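Putative branched-chain amino acid transport system substrate-binding protein (Rhodopseudomonas palustris, PDB 3TX6) probably serves as the periplasmic substrate-binding component of an ABC transporter for aromatic acids, and binds 3-(4-hydroxyphenyl)pyruvic acid. Local coordinates at residues 10-15 with 289-294; 14-19 with 26-31; 55-60 with 82-87; 59-64 with 71-76; 109-114 with 308-313. All coordinates share one frame; numbering follows the deposited sequence. Where two conformers were deposited one is given.

Contact 1 of 5, residues 10-15 with 289-294; sequences IGITVT and DAFKVL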
# COMPACT_ATOMS: atom_id res chain seq x y z
N ILE A 10 -5.60 17.87 -8.61
CA ILE A 10 -5.08 16.75 -7.84
C ILE A 10 -3.63 16.58 -8.26
O ILE A 10 -3.33 16.35 -9.42
CB ILE A 10 -5.82 15.47 -8.16
CG1 ILE A 10 -7.31 15.66 -7.82
CG2 ILE A 10 -5.25 14.24 -7.40
CD1 ILE A 10 -8.23 14.78 -8.58
N GLY A 11 -2.73 16.67 -7.28
CA GLY A 11 -1.32 16.36 -7.52
C GLY A 11 -0.93 15.03 -6.96
O GLY A 11 -1.27 14.69 -5.82
N ILE A 12 -0.17 14.29 -7.75
CA ILE A 12 0.24 12.94 -7.41
C ILE A 12 1.75 12.83 -7.57
O ILE A 12 2.28 13.10 -8.65
CB ILE A 12 -0.45 11.93 -8.32
CG1 ILE A 12 -1.98 12.19 -8.30
CG2 ILE A 12 -0.10 10.49 -7.88
CD1 ILE A 12 -2.82 11.19 -9.04
N THR A 13 2.43 12.41 -6.49
CA THR A 13 3.84 12.06 -6.58
C THR A 13 4.00 10.59 -6.30
O THR A 13 3.55 10.10 -5.26
CB THR A 13 4.75 12.95 -5.65
OG1 THR A 13 6.15 12.67 -5.93
CG2 THR A 13 4.41 12.87 -4.18
N VAL A 14 4.59 9.87 -7.26
CA VAL A 14 4.83 8.47 -7.12
C VAL A 14 6.23 8.12 -7.63
O VAL A 14 6.94 8.95 -8.17
CB VAL A 14 3.74 7.64 -7.84
CG1 VAL A 14 2.41 7.68 -7.09
CG2 VAL A 14 3.63 8.05 -9.30
N THR A 15 6.61 6.88 -7.40
CA THR A 15 7.98 6.43 -7.67
C THR A 15 8.01 5.59 -8.94
O THR A 15 7.67 4.38 -8.94
CB THR A 15 8.51 5.61 -6.49
OG1 THR A 15 8.34 6.36 -5.27
CG2 THR A 15 10.01 5.22 -6.76
N ASP A 289 -8.21 3.44 -6.15
CA ASP A 289 -9.11 3.56 -5.00
C ASP A 289 -9.13 5.00 -4.45
O ASP A 289 -10.14 5.45 -3.96
CB ASP A 289 -8.68 2.62 -3.91
CG ASP A 289 -8.97 1.17 -4.23
OD1 ASP A 289 -9.63 0.91 -5.26
OD2 ASP A 289 -8.59 0.31 -3.41
N ALA A 290 -7.99 5.70 -4.51
CA ALA A 290 -7.96 7.07 -4.06
C ALA A 290 -9.00 7.91 -4.83
O ALA A 290 -9.69 8.79 -4.27
CB ALA A 290 -6.57 7.69 -4.18
N PHE A 291 -9.16 7.64 -6.12
CA PHE A 291 -10.19 8.30 -6.93
C PHE A 291 -11.58 7.83 -6.59
O PHE A 291 -12.51 8.63 -6.68
CB PHE A 291 -9.88 8.21 -8.42
CG PHE A 291 -8.79 9.19 -8.86
CD1 PHE A 291 -7.44 8.91 -8.64
CD2 PHE A 291 -9.13 10.37 -9.49
CE1 PHE A 291 -6.47 9.80 -9.03
CE2 PHE A 291 -8.16 11.26 -9.90
CZ PHE A 291 -6.83 10.98 -9.69
N LYS A 292 -11.76 6.56 -6.25
CA LYS A 292 -13.06 6.10 -5.75
C LYS A 292 -13.41 6.89 -4.48
O LYS A 292 -14.56 7.30 -4.31
CB LYS A 292 -13.07 4.60 -5.47
CG LYS A 292 -13.01 3.71 -6.71
CD LYS A 292 -14.25 3.90 -7.59
CE LYS A 292 -14.35 2.87 -8.70
NZ LYS A 292 -15.57 2.96 -9.57
N VAL A 293 -12.43 7.16 -3.61
CA VAL A 293 -12.70 8.00 -2.41
C VAL A 293 -13.13 9.40 -2.83
O VAL A 293 -14.11 9.94 -2.29
CB VAL A 293 -11.49 7.99 -1.43
CG1 VAL A 293 -11.64 9.07 -0.35
CG2 VAL A 293 -11.28 6.60 -0.86
N LEU A 294 -12.40 9.99 -3.79
CA LEU A 294 -12.78 11.28 -4.32
C LEU A 294 -14.19 11.31 -4.94
O LEU A 294 -14.91 12.30 -4.77
CB LEU A 294 -11.76 11.82 -5.31
CG LEU A 294 -10.38 12.15 -4.74
CD1 LEU A 294 -9.51 12.82 -5.82
CD2 LEU A 294 -10.50 13.00 -3.48
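I10 and I12 of strand 8-14 face F291 and L294 of helix 282-304, which packs against the sheet of the N-terminal α/β lobe of this periplasmic binding protein. Strand residues 10-14 and helix residues 289-294 run nearly antiparallel, at 160°, with their axes 12.3 Å apart, a wide spacing bridged by long apolar side chains. The tight part is the end near I10. There I10 and L294 reach toward each other tip to tip, CD1 of I10 lying 3.6 Å from CD1 of L294. The same I10 methyl approaches the F291 ring obliquely, 3.8 Å from CE2. F291 has CG anti to its carbonyl carbon (chi1 -77°), and from there the ring reaches the strand although its first bond does not aim at it. Further along, the packing thins to one methyl: I12, deposited in two conformers, is the only residue of this half of the strand segment to touch the helix. M74 of the neighbouring strand, together with L43 and V45 of strand 41-49, continues the apolar layer around F291. The solvent side lies across the helix, where the partly exposed K292 turns from the strand and forms a salt bridge with E266. Back in the interior, in the conformer described, I12 CD1 meets F291 at the ring edge, near its plane, 3.9 Å from CE1.

Contact 2 of 5, residues 14-19 with 26-31; sequences VTTTGP and PERNAL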
# COMPACT_ATOMS: atom_id res chain seq x y z
N VAL A 14 4.59 9.87 -7.26
CA VAL A 14 4.83 8.47 -7.12
C VAL A 14 6.23 8.12 -7.63
O VAL A 14 6.94 8.95 -8.17
CB VAL A 14 3.74 7.64 -7.84
CG1 VAL A 14 2.41 7.68 -7.09
CG2 VAL A 14 3.63 8.05 -9.30
N THR A 15 6.61 6.88 -7.40
CA THR A 15 7.98 6.43 -7.67
C THR A 15 8.01 5.59 -8.94
O THR A 15 7.67 4.38 -8.94
CB THR A 15 8.51 5.61 -6.49
OG1 THR A 15 8.34 6.36 -5.27
CG2 THR A 15 10.01 5.22 -6.76
N THR A 16 8.43 6.23 -10.02
CA THR A 16 8.45 5.58 -11.33
C THR A 16 9.87 5.35 -11.85
O THR A 16 10.04 4.83 -12.95
CB THR A 16 7.60 6.33 -12.35
OG1 THR A 16 8.11 7.65 -12.54
CG2 THR A 16 6.17 6.36 -11.95
N THR A 17 10.87 5.73 -11.06
CA THR A 17 12.28 5.41 -11.30
C THR A 17 12.94 4.95 -9.99
O THR A 17 12.40 5.22 -8.91
CB THR A 17 13.09 6.63 -11.81
OG1 THR A 17 13.06 7.68 -10.83
CG2 THR A 17 12.56 7.11 -13.13
N GLY A 18 14.06 4.24 -10.08
CA GLY A 18 14.73 3.71 -8.91
C GLY A 18 14.16 2.36 -8.50
O GLY A 18 13.28 1.81 -9.18
N PRO A 19 14.64 1.83 -7.35
CA PRO A 19 14.29 0.45 -6.99
C PRO A 19 12.83 0.18 -6.74
O PRO A 19 12.43 -0.96 -6.85
CB PRO A 19 15.11 0.19 -5.71
CG PRO A 19 15.66 1.50 -5.31
CD PRO A 19 15.71 2.37 -6.50
N PRO A 26 2.68 1.18 -11.91
CA PRO A 26 1.27 0.86 -11.98
C PRO A 26 0.32 1.90 -11.37
O PRO A 26 -0.83 2.06 -11.81
CB PRO A 26 1.16 -0.46 -11.18
CG PRO A 26 2.54 -1.06 -11.29
CD PRO A 26 3.44 0.12 -11.22
N GLU A 27 0.82 2.59 -10.35
CA GLU A 27 0.06 3.69 -9.76
C GLU A 27 -0.22 4.80 -10.76
O GLU A 27 -1.35 5.32 -10.83
CB GLU A 27 0.78 4.20 -8.51
CG GLU A 27 0.66 3.18 -7.40
CD GLU A 27 1.53 3.32 -6.17
OE1 GLU A 27 2.40 4.19 -6.10
OE2 GLU A 27 1.32 2.47 -5.27
N ARG A 28 0.82 5.18 -11.51
CA ARG A 28 0.67 6.18 -12.55
C ARG A 28 -0.23 5.66 -13.68
O ARG A 28 -1.11 6.36 -14.15
CB ARG A 28 2.04 6.57 -13.10
CG ARG A 28 1.99 7.43 -14.35
CD ARG A 28 3.32 8.16 -14.58
NE ARG A 28 3.28 9.00 -15.77
CZ ARG A 28 3.47 8.54 -17.01
NH1 ARG A 28 3.40 9.37 -18.05
NH2 ARG A 28 3.71 7.24 -17.19
N ASN A 29 -0.01 4.43 -14.10
CA ASN A 29 -0.79 3.87 -15.20
C ASN A 29 -2.28 3.74 -14.85
O ASN A 29 -3.14 3.86 -15.71
CB ASN A 29 -0.24 2.53 -15.66
CG ASN A 29 1.06 2.63 -16.43
OD1 ASN A 29 1.44 3.69 -16.88
ND2 ASN A 29 1.73 1.49 -16.58
N ALA A 30 -2.61 3.51 -13.58
CA ALA A 30 -3.97 3.31 -13.20
C ALA A 30 -4.78 4.61 -13.41
O ALA A 30 -6.03 4.56 -13.48
CB ALA A 30 -4.07 2.86 -11.73
N LEU A 31 -4.09 5.75 -13.46
CA LEU A 31 -4.75 7.02 -13.63
C LEU A 31 -5.50 7.13 -14.98
O LEU A 31 -6.41 7.98 -15.14
CB LEU A 31 -3.75 8.16 -13.53
CG LEU A 31 -2.97 8.25 -12.19
CD1 LEU A 31 -1.89 9.32 -12.28
CD2 LEU A 31 -3.92 8.49 -11.03
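V14 and R28 form the nearest backbone pair, their CA atoms 7.2 Å apart, where the chain leaves strand 8-14 through a loop and turns back along helix 21-29, the first strand-loop-helix unit of the N-terminal α/β lobe. The helix is kinked at P26, whose N makes no bond to the preceding turn; beyond it, A30 N still bonds to P26 O. Across this turn the side chains meet by van der Waals contact. V14 and E27 cross obliquely, and it is the CG1 branch of V14 that does the touching. Anti to the carbonyl carbon (chi1 -72°), this methyl meets the glutamate at both ends, 4.1 Å from E27 CB and close to the carboxylate. E27 extends beyond CG, which carries its acid group past the valine toward the ligand site; its side chain is about 5 Å from the bound 3-(4-hydroxyphenyl)pyruvic acid. The carboxylate is held by a hydrogen bond between OE1 and the OG of S77, a hydroxyl that also takes the N-H of T15. S77 thus couples the end of the strand to the helix, consistent with a second-shell role for E27 beside the pocket. The solvent side is looser: T16 CG2 comes only to 4.3 Å from R28 CD, and the arginine is exposed and was deposited in two conformers. The inner side is closer, with E27 OE1 3.6 Å from V14 CG1.

Contact 3 of 5, residues 55-60 with 82-87; sequences TAATTN and TVAVSN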
# COMPACT_ATOMS: atom_id res chain seq x y z
N THR A 55 13.35 13.97 -0.41
CA THR A 55 13.60 15.32 -0.86
C THR A 55 12.81 15.66 -2.13
O THR A 55 12.15 16.70 -2.19
CB THR A 55 15.10 15.57 -1.06
OG1 THR A 55 15.77 15.45 0.20
CG2 THR A 55 15.35 16.97 -1.69
N ALA A 56 12.84 14.77 -3.12
CA ALA A 56 12.05 14.96 -4.34
C ALA A 56 10.53 15.00 -4.06
O ALA A 56 9.80 15.80 -4.63
CB ALA A 56 12.37 13.89 -5.39
N ALA A 57 10.06 14.12 -3.16
CA ALA A 57 8.62 14.03 -2.82
C ALA A 57 8.18 15.33 -2.10
O ALA A 57 7.08 15.82 -2.33
CB ALA A 57 8.30 12.78 -2.00
N THR A 58 9.06 15.91 -1.27
CA THR A 58 8.76 17.14 -0.58
C THR A 58 8.61 18.27 -1.61
O THR A 58 7.65 19.05 -1.59
CB THR A 58 9.90 17.47 0.43
OG1 THR A 58 10.03 16.43 1.40
CG2 THR A 58 9.65 18.80 1.13
N THR A 59 9.57 18.31 -2.53
CA THR A 59 9.54 19.31 -3.58
C THR A 59 8.30 19.15 -4.45
O THR A 59 7.63 20.15 -4.76
CB THR A 59 10.81 19.23 -4.43
OG1 THR A 59 11.92 19.62 -3.63
CG2 THR A 59 10.71 20.10 -5.69
N ASN A 60 7.97 17.92 -4.80
CA ASN A 60 6.79 17.68 -5.62
C ASN A 60 5.53 18.10 -4.91
O ASN A 60 4.68 18.80 -5.49
CB ASN A 60 6.68 16.21 -6.06
CG ASN A 60 7.81 15.80 -7.00
OD1 ASN A 60 8.55 16.64 -7.53
ND2 ASN A 60 7.93 14.50 -7.24
N THR A 82 6.47 9.17 1.45
CA THR A 82 5.07 9.36 1.85
C THR A 82 5.02 10.16 3.16
O THR A 82 4.16 11.07 3.32
CB THR A 82 4.35 8.01 2.01
OG1 THR A 82 4.36 7.35 0.75
CG2 THR A 82 2.88 8.15 2.45
N VAL A 83 5.95 9.89 4.07
CA VAL A 83 6.10 10.71 5.26
C VAL A 83 6.35 12.18 4.88
O VAL A 83 5.71 13.10 5.42
CB VAL A 83 7.17 10.16 6.21
CG1 VAL A 83 7.52 11.17 7.31
CG2 VAL A 83 6.70 8.81 6.83
N ALA A 84 7.22 12.39 3.91
CA ALA A 84 7.52 13.72 3.40
C ALA A 84 6.29 14.43 2.84
O ALA A 84 6.08 15.63 3.12
CB ALA A 84 8.64 13.68 2.37
N VAL A 85 5.49 13.73 2.04
CA VAL A 85 4.29 14.31 1.49
C VAL A 85 3.35 14.71 2.61
O VAL A 85 2.76 15.78 2.57
CB VAL A 85 3.62 13.36 0.49
CG1 VAL A 85 2.28 13.94 0.01
CG2 VAL A 85 4.54 13.07 -0.72
N SER A 86 3.21 13.85 3.62
CA SER A 86 2.35 14.14 4.76
C SER A 86 2.78 15.39 5.51
O SER A 86 1.92 16.22 5.89
CB SER A 86 2.24 12.91 5.72
OG SER A 86 1.37 13.17 6.77
N ASN A 87 4.11 15.56 5.67
CA ASN A 87 4.66 16.75 6.31
C ASN A 87 4.21 18.00 5.56
O ASN A 87 3.74 18.96 6.17
CB ASN A 87 6.18 16.73 6.36
CG ASN A 87 6.72 15.70 7.34
OD1 ASN A 87 6.02 15.23 8.25
ND2 ASN A 87 7.97 15.30 7.11
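A57 and T58 face A84 and V85 where helices 54-67 and 79-92, consecutive helices on one face of the N-terminal lobe's Rossmann-like sheet, pack side by side. Segments 55-60 and 82-87 run in broadly the same direction, crossing at -31° with axes 8.0 Å apart, a close approach made possible by small residues at the interface; the CA atoms of T58 and A84 are 5.4 Å from each other. The apolar contacts centre on A57. Its CB faces the other helix and lies 4.0 Å from V85 CG2, while A84 CB is more distant, at 4.5 Å. V85 presents this branch because CG2 sits beside its backbone N, anti to the carbonyl carbon; its other methyl, CG1, is anti to N (chi1 175°). Among the polar bonds, T58 OG1 is hydrogen-bonded to P54 O, one turn back, which satisfies the hydroxyl, and T82 OG1 bonds to V78 O and also to S76 N, at the start of the second helix. The remaining contact is mixed: although its hydrogen bond is made inside its own helix, T58 also presses its oxygen on the neighbour, with OG1 3.2 Å from A84 CB.

Contact 4 of 5, residues 59-64 with 71-76; sequences TNARRF and DVIMGS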
# COMPACT_ATOMS: atom_id res chain seq x y z
N THR A 59 9.57 18.31 -2.53
CA THR A 59 9.54 19.31 -3.58
C THR A 59 8.30 19.15 -4.45
O THR A 59 7.63 20.15 -4.76
CB THR A 59 10.81 19.23 -4.43
OG1 THR A 59 11.92 19.62 -3.63
CG2 THR A 59 10.71 20.10 -5.69
N ASN A 60 7.97 17.92 -4.80
CA ASN A 60 6.79 17.68 -5.62
C ASN A 60 5.53 18.10 -4.91
O ASN A 60 4.68 18.80 -5.49
CB ASN A 60 6.68 16.21 -6.06
CG ASN A 60 7.81 15.80 -7.00
OD1 ASN A 60 8.55 16.64 -7.53
ND2 ASN A 60 7.93 14.50 -7.24
N ALA A 61 5.37 17.68 -3.66
CA ALA A 61 4.20 18.03 -2.89
C ALA A 61 4.03 19.56 -2.78
O ALA A 61 2.92 20.07 -2.90
CB ALA A 61 4.22 17.36 -1.47
N ARG A 62 5.13 20.27 -2.55
CA ARG A 62 5.09 21.69 -2.46
C ARG A 62 4.69 22.34 -3.79
O ARG A 62 3.89 23.26 -3.79
CB ARG A 62 6.44 22.22 -1.97
CG ARG A 62 6.52 23.74 -1.88
CD ARG A 62 5.41 24.42 -1.09
NE ARG A 62 5.39 23.93 0.27
CZ ARG A 62 4.53 24.34 1.22
NH1 ARG A 62 3.58 25.20 0.91
NH2 ARG A 62 4.57 23.79 2.43
N ARG A 63 5.22 21.82 -4.91
CA ARG A 63 4.82 22.34 -6.22
C ARG A 63 3.31 22.20 -6.38
O ARG A 63 2.64 23.09 -6.87
CB ARG A 63 5.50 21.59 -7.36
CG ARG A 63 6.96 21.91 -7.57
CD ARG A 63 7.60 21.18 -8.75
NE ARG A 63 6.94 21.61 -9.96
CZ ARG A 63 6.92 20.97 -11.11
NH1 ARG A 63 7.54 19.84 -11.28
NH2 ARG A 63 6.24 21.51 -12.12
N PHE A 64 2.74 21.09 -5.94
CA PHE A 64 1.32 20.91 -6.08
C PHE A 64 0.55 21.93 -5.25
O PHE A 64 -0.48 22.43 -5.69
CB PHE A 64 0.85 19.52 -5.64
CG PHE A 64 1.51 18.37 -6.35
CD1 PHE A 64 1.82 18.45 -7.69
CD2 PHE A 64 1.72 17.17 -5.68
CE1 PHE A 64 2.38 17.37 -8.35
CE2 PHE A 64 2.31 16.11 -6.31
CZ PHE A 64 2.62 16.20 -7.65
N ASP A 71 -6.29 20.90 -4.75
CA ASP A 71 -7.30 20.58 -3.73
C ASP A 71 -6.95 19.35 -2.92
O ASP A 71 -7.36 19.24 -1.80
CB ASP A 71 -8.61 20.39 -4.46
CG ASP A 71 -9.05 21.66 -5.18
OD1 ASP A 71 -9.28 22.68 -4.54
OD2 ASP A 71 -9.15 21.61 -6.43
N VAL A 72 -6.29 18.39 -3.57
CA VAL A 72 -5.89 17.11 -2.96
C VAL A 72 -4.52 16.73 -3.47
O VAL A 72 -4.22 16.97 -4.66
CB VAL A 72 -6.89 15.97 -3.34
CG1 VAL A 72 -6.55 14.64 -2.69
CG2 VAL A 72 -8.32 16.38 -2.97
N ILE A 73 -3.70 16.13 -2.61
CA ILE A 73 -2.43 15.56 -3.02
C ILE A 73 -2.38 14.09 -2.65
O ILE A 73 -3.00 13.65 -1.68
CB ILE A 73 -1.23 16.39 -2.51
CG1 ILE A 73 -1.06 16.37 -1.04
CG2 ILE A 73 -1.29 17.79 -3.05
CD1 ILE A 73 0.21 17.09 -0.57
N MSE A 74 -1.67 13.32 -3.47
CA MSE A 74 -1.58 11.88 -3.31
C MSE A 74 -0.14 11.44 -3.43
O MSE A 74 0.66 12.03 -4.14
CB MSE A 74 -2.35 11.13 -4.41
CG MSE A 74 -3.78 11.60 -4.55
SE MSE A 74 -4.73 10.63 -5.94
CE MSE A 74 -3.65 9.04 -5.92
N GLY A 75 0.20 10.39 -2.70
CA GLY A 75 1.49 9.75 -2.85
C GLY A 75 2.08 9.40 -1.51
O GLY A 75 1.44 9.59 -0.46
N SER A 76 3.30 8.88 -1.47
CA SER A 76 4.08 8.43 -2.60
C SER A 76 3.94 6.89 -2.62
O SER A 76 2.98 6.36 -2.10
CB SER A 76 5.54 8.92 -2.44
OG SER A 76 6.41 8.44 -3.46
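A beta-alpha-beta crossover places helix 54-67 over the sheet of the N-terminal lobe, between strand 41-49 and the parallel strand 72-75, and I73 is where the helix touches the second of these strands. A61 and I73 are the nearest backbone pair, with CA atoms 7.1 Å apart. I73 points at the helix and divides its two branches between residues one turn apart. Its CG1 lies between the backbone N and the carbonyl carbon (chi1 67°), and the chain runs on extended to CD1, which stops 4.1 Å from A61 CB. The other branch goes to F64, which lies slantwise to the isoleucine: CG2 lies 3.8 Å from F64 CB and 4.0 Å from CD2, touching CB and one ortho carbon, with an oblique approach to the ring. The F64 side chain also touches I46 and L48 of strand 41-49, on the far side of strand 8-14 in the sheet, so a single phenylalanine helps seat the helix on both strands that it connects. V85 and A89 of helix 79-92 also meet I73, which is therefore shared between two helices on this face. On the reverse face, selenomethionine M74 packs on A290 of helix 282-304. One face of the F64 ring is covered by its own helix: the carbonyl N60 O, which accepts the F64 N-H at 3.0 Å, stands 3.3 Å above the ring plane, offset toward the rim.

Contact 5 of 5, residues 109-114 with 308-313; sequences AKWSVA and GTQEFR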
# COMPACT_ATOMS: atom_id res chain seq x y z
N ALA A 109 -2.10 13.38 11.29
CA ALA A 109 -3.45 12.82 11.17
C ALA A 109 -4.48 13.79 10.65
O ALA A 109 -5.46 13.35 10.05
CB ALA A 109 -3.96 12.25 12.49
N LYS A 110 -4.32 15.08 10.87
CA LYS A 110 -5.39 15.99 10.49
C LYS A 110 -5.64 15.96 8.99
O LYS A 110 -6.77 15.89 8.58
CB LYS A 110 -5.10 17.40 10.94
CG LYS A 110 -6.27 18.34 10.67
CD LYS A 110 -6.13 19.69 11.34
CE LYS A 110 -7.25 20.65 10.90
NZ LYS A 110 -7.31 21.99 11.56
N TRP A 111 -4.58 16.02 8.18
CA TRP A 111 -4.73 16.16 6.72
C TRP A 111 -4.44 14.91 5.92
O TRP A 111 -4.71 14.91 4.74
CB TRP A 111 -3.95 17.35 6.21
CG TRP A 111 -4.51 18.63 6.72
CD1 TRP A 111 -4.06 19.37 7.81
CD2 TRP A 111 -5.66 19.34 6.20
NE1 TRP A 111 -4.85 20.48 7.95
CE2 TRP A 111 -5.85 20.49 7.04
CE3 TRP A 111 -6.53 19.11 5.15
CZ2 TRP A 111 -6.87 21.41 6.81
CZ3 TRP A 111 -7.56 20.04 4.91
CH2 TRP A 111 -7.74 21.16 5.75
N SER A 112 -3.92 13.84 6.55
CA SER A 112 -3.56 12.61 5.83
C SER A 112 -4.47 11.44 6.20
O SER A 112 -4.77 11.22 7.36
CB SER A 112 -2.12 12.17 6.12
OG SER A 112 -1.17 13.13 5.66
N VAL A 113 -4.87 10.72 5.16
CA VAL A 113 -5.42 9.38 5.27
C VAL A 113 -4.55 8.45 4.40
O VAL A 113 -3.77 8.92 3.58
CB VAL A 113 -6.88 9.31 4.80
CG1 VAL A 113 -7.78 10.13 5.73
CG2 VAL A 113 -7.08 9.70 3.34
N ALA A 114 -4.74 7.15 4.56
CA ALA A 114 -3.95 6.15 3.81
C ALA A 114 -4.83 5.13 3.09
O ALA A 114 -5.76 4.61 3.66
CB ALA A 114 -2.96 5.47 4.70
N GLY A 308 -10.60 24.94 -5.51
CA GLY A 308 -9.51 25.90 -5.52
C GLY A 308 -9.46 26.85 -4.35
O GLY A 308 -8.69 27.83 -4.35
N THR A 309 -10.25 26.54 -3.32
CA THR A 309 -10.34 27.36 -2.13
C THR A 309 -10.02 26.57 -0.88
O THR A 309 -10.21 25.34 -0.85
CB THR A 309 -11.74 28.00 -1.98
OG1 THR A 309 -12.70 27.02 -1.63
CG2 THR A 309 -12.17 28.77 -3.27
N GLN A 310 -9.59 27.26 0.18
CA GLN A 310 -9.37 26.59 1.45
C GLN A 310 -10.65 25.94 1.98
O GLN A 310 -10.58 24.89 2.61
CB GLN A 310 -8.72 27.50 2.53
CG GLN A 310 -8.21 26.71 3.76
CD GLN A 310 -7.16 25.63 3.41
OE1 GLN A 310 -6.30 25.84 2.55
NE2 GLN A 310 -7.22 24.49 4.11
N GLU A 311 -11.78 26.61 1.79
CA GLU A 311 -13.07 26.07 2.22
C GLU A 311 -13.35 24.69 1.59
O GLU A 311 -13.89 23.81 2.25
CB GLU A 311 -14.20 27.05 1.91
CG GLU A 311 -14.11 28.32 2.74
CD GLU A 311 -13.37 29.47 2.05
OE1 GLU A 311 -12.36 29.31 1.33
OE2 GLU A 311 -13.84 30.60 2.25
N PHE A 312 -12.93 24.52 0.34
CA PHE A 312 -13.08 23.23 -0.34
C PHE A 312 -12.17 22.16 0.26
O PHE A 312 -12.60 21.04 0.53
CB PHE A 312 -12.81 23.40 -1.80
CG PHE A 312 -13.19 22.22 -2.66
CD1 PHE A 312 -14.51 21.87 -2.92
CD2 PHE A 312 -12.19 21.45 -3.24
CE1 PHE A 312 -14.79 20.77 -3.72
CE2 PHE A 312 -12.47 20.41 -4.06
CZ PHE A 312 -13.76 20.08 -4.31
N ARG A 313 -10.93 22.52 0.52
CA ARG A 313 -10.00 21.61 1.17
C ARG A 313 -10.52 21.18 2.54
O ARG A 313 -10.48 19.99 2.89
CB ARG A 313 -8.61 22.24 1.23
CG ARG A 313 -7.99 22.45 -0.15
CD ARG A 313 -6.52 22.84 -0.08
NE ARG A 313 -6.30 24.17 0.48
CZ ARG A 313 -6.29 25.29 -0.24
NH1 ARG A 313 -6.46 25.23 -1.53
NH2 ARG A 313 -6.06 26.46 0.32
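W111 directs its indole toward the first turn of helix 310-322, meeting Q310 and the carbonyl of R313 just before edge strand 112-114 of the N-terminal sheet. The bond to CB already aims at the helix, the ring is set with CG anti to the carbonyl carbon (chi1 -66°), and its six-membered part leads. CZ3 lies 3.6 Å from R313 O, which is at the ring edge near its plane. At the tip, CH2 approaches Q310 NE2 to 3.7 Å, and the next atom round, CZ2, is 4.1 Å from the same nitrogen. NE2 approaches the ring obliquely, and the amide plane stands nearly perpendicular to it, at 82°. Q310 starts with CG anti to its N and then bends at chi2 (59°), and its NE2 is hydrogen-bonded to Q93 O. T309 occupies the N-cap position of this helix, its OG1 accepting from F312 N at 3.2 Å. Further along the helix, E314 and R317 also touch W111, as does Q93 in a loop. The tryptophan backbone is bonded to H96 of strand 96-98 and to N90 of helix 79-92, and its indole thereby joins the edge of the sheet to helix 310-322.

From the N terminus, strand 8-14 opens both contact 1 and contact 2; contact 2 closes almost at once, on the first helix. Contact 3 then pairs two helices; contact 4 starts from the same stretch, sharing T59 and N60, and closes sooner, on strand 72-75. Contact 5 opens at 109-114. The chain goes on to build most of the second sheet before returning through helix 282-304, where 289-294 closes contact 1 around contacts 3 and 4. Contact 5 closes last, at 308-313, so its loop crosses that of contact 1. The returning helices thus tie to the N-terminal lobe, and D71 OD1 bonds to G308 N, linking contacts 4 and 5.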